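Local coordinates for protein putative zinc protease (Bordetella pertussis, PDB 3IH6) that is probably a zinc-dependent endopeptidase of the M16 family, represented by an internal fragment that includes part of a family domain classed as inactive, at residues L63-G74 / M86-M95. Numbering follows the deposited sequence.
Sequences LVPTKLASGVFG and MFGAQLQPGM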
loop_
_atom_site.group_PDB
_atom_site.type_symbol
_atom_site.label_atom_id
_atom_site.label_comp_id
_atom_site.label_asym_id
_atom_site.label_seq_id
_atom_site.Cartn_x
_atom_site.Cartn_y
_atom_site.Cartn_z
ATOM N N LEU E 63 -14.491 -28.964 6.907
ATOM C CA LEU E 63 -14.404 -29.279 5.479
ATOM C C LEU E 63 -13.057 -29.783 4.938
ATOM O O LEU E 63 -13.025 -30.487 3.938
ATOM C CB LEU E 63 -14.902 -28.074 4.667
ATOM C CG LEU E 63 -16.315 -27.597 5.073
ATOM C CD1 LEU E 63 -16.720 -26.318 4.379
ATOM C CD2 LEU E 63 -17.285 -28.687 4.759
ATOM N N VAL E 64 -11.952 -29.382 5.562
ATOM C CA VAL E 64 -10.614 -29.570 4.968
ATOM C C VAL E 64 -9.862 -30.801 5.497
ATOM O O VAL E 64 -9.439 -31.637 4.701
ATOM C CB VAL E 64 -9.715 -28.285 5.042
ATOM C CG1 VAL E 64 -8.384 -28.534 4.355
ATOM C CG2 VAL E 64 -10.418 -27.084 4.359
ATOM N N PRO E 65 -9.710 -30.937 6.832
ATOM C CA PRO E 65 -9.055 -32.192 7.262
ATOM C C PRO E 65 -9.894 -33.392 6.834
ATOM O O PRO E 65 -9.372 -34.500 6.665
ATOM C CB PRO E 65 -9.054 -32.101 8.794
ATOM C CG PRO E 65 -9.259 -30.617 9.108
ATOM C CD PRO E 65 -10.122 -30.098 7.971
ATOM N N THR E 66 -11.192 -33.166 6.666
ATOM C CA THR E 66 -12.106 -34.236 6.268
ATOM C C THR E 66 -12.022 -34.495 4.751
ATOM O O THR E 66 -12.638 -35.415 4.238
ATOM C CB THR E 66 -13.545 -33.889 6.672
ATOM O OG1 THR E 66 -13.798 -32.537 6.293
ATOM C CG2 THR E 66 -13.728 -33.989 8.206
ATOM N N LYS E 67 -11.254 -33.657 4.054
ATOM C CA LYS E 67 -11.035 -33.740 2.604
ATOM C C LYS E 67 -12.278 -33.407 1.775
ATOM O O LYS E 67 -12.370 -33.810 0.626
ATOM C CB LYS E 67 -10.464 -35.108 2.169
ATOM C CG LYS E 67 -9.268 -35.609 2.941
ATOM C CD LYS E 67 -8.132 -34.608 2.963
ATOM C CE LYS E 67 -6.968 -35.146 3.777
ATOM N NZ LYS E 67 -6.561 -36.470 3.247
ATOM N N LEU E 68 -13.220 -32.662 2.351
ATOM C CA LEU E 68 -14.411 -32.263 1.603
ATOM C C LEU E 68 -14.089 -31.033 0.746
ATOM O O LEU E 68 -14.650 -30.821 -0.336
ATOM C CB LEU E 68 -15.606 -32.035 2.551
ATOM C CG LEU E 68 -16.133 -33.304 3.252
ATOM C CD1 LEU E 68 -17.214 -33.001 4.272
ATOM C CD2 LEU E 68 -16.643 -34.321 2.233
ATOM N N ALA E 69 -13.119 -30.256 1.205
ATOM C CA ALA E 69 -12.833 -28.979 0.579
ATOM C C ALA E 69 -11.342 -28.690 0.601
ATOM O O ALA E 69 -10.588 -29.250 1.395
ATOM C CB ALA E 69 -13.599 -27.882 1.299
ATOM N N SER E 70 -10.955 -27.778 -0.276
ATOM C CA SER E 70 -9.603 -27.308 -0.475
ATOM C C SER E 70 -9.294 -26.088 0.407
ATOM O O SER E 70 -8.160 -25.838 0.810
ATOM C CB SER E 70 -9.495 -26.901 -1.958
ATOM O OG SER E 70 -8.173 -26.758 -2.321
ATOM N N GLY E 71 -10.331 -25.325 0.685
ATOM C CA GLY E 71 -10.268 -24.170 1.547
ATOM C C GLY E 71 -11.690 -23.677 1.782
ATOM O O GLY E 71 -12.641 -24.225 1.202
ATOM N N VAL E 72 -11.820 -22.625 2.597
ATOM C CA VAL E 72 -13.086 -22.084 2.972
ATOM C C VAL E 72 -13.021 -20.567 2.986
ATOM O O VAL E 72 -11.951 -19.984 3.159
ATOM C CB VAL E 72 -13.599 -22.603 4.371
ATOM C CG1 VAL E 72 -13.734 -24.114 4.393
ATOM C CG2 VAL E 72 -12.742 -22.064 5.573
ATOM N N PHE E 73 -14.180 -19.925 2.843
ATOM C CA PHE E 73 -14.210 -18.463 2.890
ATOM C C PHE E 73 -15.470 -17.928 3.517
ATOM O O PHE E 73 -16.486 -18.591 3.531
ATOM C CB PHE E 73 -13.973 -17.858 1.484
ATOM C CG PHE E 73 -15.006 -18.249 0.467
ATOM C CD1 PHE E 73 -14.802 -19.338 -0.350
ATOM C CD2 PHE E 73 -16.179 -17.504 0.313
ATOM C CE1 PHE E 73 -15.760 -19.683 -1.271
ATOM C CE2 PHE E 73 -17.123 -17.846 -0.606
ATOM C CZ PHE E 73 -16.926 -18.925 -1.399
ATOM N N GLY E 74 -15.390 -16.707 4.037
ATOM C CA GLY E 74 -16.497 -16.045 4.723
ATOM C C GLY E 74 -16.296 -14.534 4.632
ATOM O O GLY E 74 -15.244 -14.016 5.046
HETATM N N MSE E 86 -21.520 -14.093 3.025
HETATM C CA MSE E 86 -21.245 -15.170 2.127
HETATM C C MSE E 86 -20.186 -16.138 2.666
HETATM O O MSE E 86 -19.047 -15.746 2.914
HETATM C CB MSE E 86 -20.776 -14.597 0.785
HETATM C CG MSE E 86 -20.727 -15.601 -0.225
HETATM SE SE MSE E 86 -19.886 -14.920 -1.817
HETATM C CE MSE E 86 -20.344 -16.456 -2.861
ATOM N N PHE E 87 -20.565 -17.405 2.815
ATOM C CA PHE E 87 -19.621 -18.436 3.194
ATOM C C PHE E 87 -19.494 -19.402 2.046
ATOM O O PHE E 87 -20.440 -19.613 1.272
ATOM C CB PHE E 87 -20.056 -19.159 4.465
ATOM C CG PHE E 87 -20.255 -18.231 5.641
ATOM C CD1 PHE E 87 -19.172 -17.806 6.394
ATOM C CD2 PHE E 87 -21.515 -17.744 5.956
ATOM C CE1 PHE E 87 -19.342 -16.932 7.444
ATOM C CE2 PHE E 87 -21.701 -16.854 7.059
ATOM C CZ PHE E 87 -20.617 -16.447 7.780
ATOM N N GLY E 88 -18.318 -19.998 1.899
ATOM C CA GLY E 88 -18.220 -21.016 0.864
ATOM C C GLY E 88 -17.032 -21.910 1.021
ATOM O O GLY E 88 -16.256 -21.772 1.965
ATOM N N ALA E 89 -16.898 -22.857 0.101
ATOM C CA ALA E 89 -15.773 -23.775 0.143
ATOM C C ALA E 89 -15.228 -23.935 -1.238
ATOM O O ALA E 89 -15.974 -23.895 -2.218
ATOM C CB ALA E 89 -16.156 -25.156 0.763
ATOM N N GLN E 90 -13.910 -24.104 -1.294
ATOM C CA GLN E 90 -13.182 -24.298 -2.518
ATOM C C GLN E 90 -12.967 -25.805 -2.659
ATOM O O GLN E 90 -12.461 -26.442 -1.738
ATOM C CB GLN E 90 -11.838 -23.582 -2.364
ATOM C CG GLN E 90 -11.218 -23.115 -3.652
ATOM C CD GLN E 90 -9.849 -22.468 -3.449
ATOM O OE1 GLN E 90 -9.206 -22.636 -2.413
ATOM N NE2 GLN E 90 -9.406 -21.734 -4.445
ATOM N N LEU E 91 -13.345 -26.371 -3.799
ATOM C CA LEU E 91 -13.180 -27.790 -4.049
ATOM C C LEU E 91 -12.103 -28.151 -5.084
ATOM O O LEU E 91 -11.687 -27.349 -5.918
ATOM C CB LEU E 91 -14.521 -28.430 -4.434
ATOM C CG LEU E 91 -15.494 -28.813 -3.313
ATOM C CD1 LEU E 91 -15.779 -27.673 -2.352
ATOM C CD2 LEU E 91 -16.799 -29.332 -3.875
ATOM N N GLN E 92 -11.645 -29.387 -4.972
ATOM C CA GLN E 92 -10.733 -30.019 -5.890
ATOM C C GLN E 92 -11.638 -30.723 -6.866
ATOM O O GLN E 92 -12.788 -31.020 -6.518
ATOM C CB GLN E 92 -9.966 -31.075 -5.099
ATOM C CG GLN E 92 -8.719 -31.641 -5.716
ATOM C CD GLN E 92 -7.623 -31.745 -4.682
ATOM O OE1 GLN E 92 -7.719 -31.119 -3.617
ATOM N NE2 GLN E 92 -6.571 -32.519 -4.979
ATOM N N PRO E 93 -11.139 -30.994 -8.093
ATOM C CA PRO E 93 -11.908 -31.830 -9.001
ATOM C C PRO E 93 -12.086 -33.198 -8.379
ATOM O O PRO E 93 -11.137 -33.742 -7.805
ATOM C CB PRO E 93 -11.003 -31.940 -10.236
ATOM C CG PRO E 93 -10.097 -30.771 -10.153
ATOM C CD PRO E 93 -9.874 -30.539 -8.704
ATOM N N GLY E 94 -13.296 -33.735 -8.470
ATOM C CA GLY E 94 -13.600 -35.051 -7.907
ATOM C C GLY E 94 -14.380 -35.049 -6.603
ATOM O O GLY E 94 -15.090 -36.004 -6.327
HETATM N N MSE E 95 -14.246 -33.997 -5.791
HETATM C CA MSE E 95 -14.952 -33.927 -4.519
HETATM C C MSE E 95 -16.440 -33.635 -4.719
HETATM O O MSE E 95 -16.824 -32.899 -5.626
HETATM C CB MSE E 95 -14.336 -32.866 -3.600
HETATM C CG MSE E 95 -12.853 -33.084 -3.260
HETATM SE SE MSE E 95 -12.166 -31.595 -2.202
HETATM C CE MSE E 95 -10.380 -32.292 -1.771
#
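The ring of Phe73 lies across the backbone of Gly88, its partner on the neighbouring antiparallel strand. Gly88 CA sits over one face in a CH-pi contact, 3.6 Å from the ring centroid and 21° off the normal. At the edge, near the ring plane, the selenomethionine Met86 brings its CE to 4.2 Å from Phe73 CE2. What tips the ring onto the other strand is its first torsion (chi1 61°), which holds CG between the backbone N and the carbonyl carbon; with no side chain on Gly88, nothing from that residue blocks it. Tyr4, on the strand flanking 71-74 on its other side, also meets this ring, with the planes about 20° apart. The Phe87 ring, on the opposite side of the sheet, stands obliquely to Gly74, CD1 reaching Gly74 CA at 3.6 Å, and packs further against helices 58-63 and 97-109.

Between the two faces, Phe73 and Gly88 exchange two backbone hydrogen bonds, and Gln90 N donates to Gly71 O at 2.8 Å. Then the pairing slips: Ser70 and Gly71 both face Gln90, a classic beta bulge. Gln90 O accepts from Ser70 N and, weakly, from Gly71 N at 3.4 Å. On the Phe87 side of the sheet, Ala69 CB and Leu63 CD1, from beyond the bulge, close on Ala89 CB, each at 3.8 Å. Farther out, selenomethionine Met95, the last residue of a type II turn that begins at Gln92, lays its extended chain against the 67-68 backbone, SE 3.2 Å from Leu68 O.

Chemically, then, this hairpin of the M16 domain is joined by main-chain hydrogen bonds and apolar packing, in which the Phe73 ring lies face-on over the bare backbone of Gly88 and the Phe87 ring meets Gly74 CA obliquely.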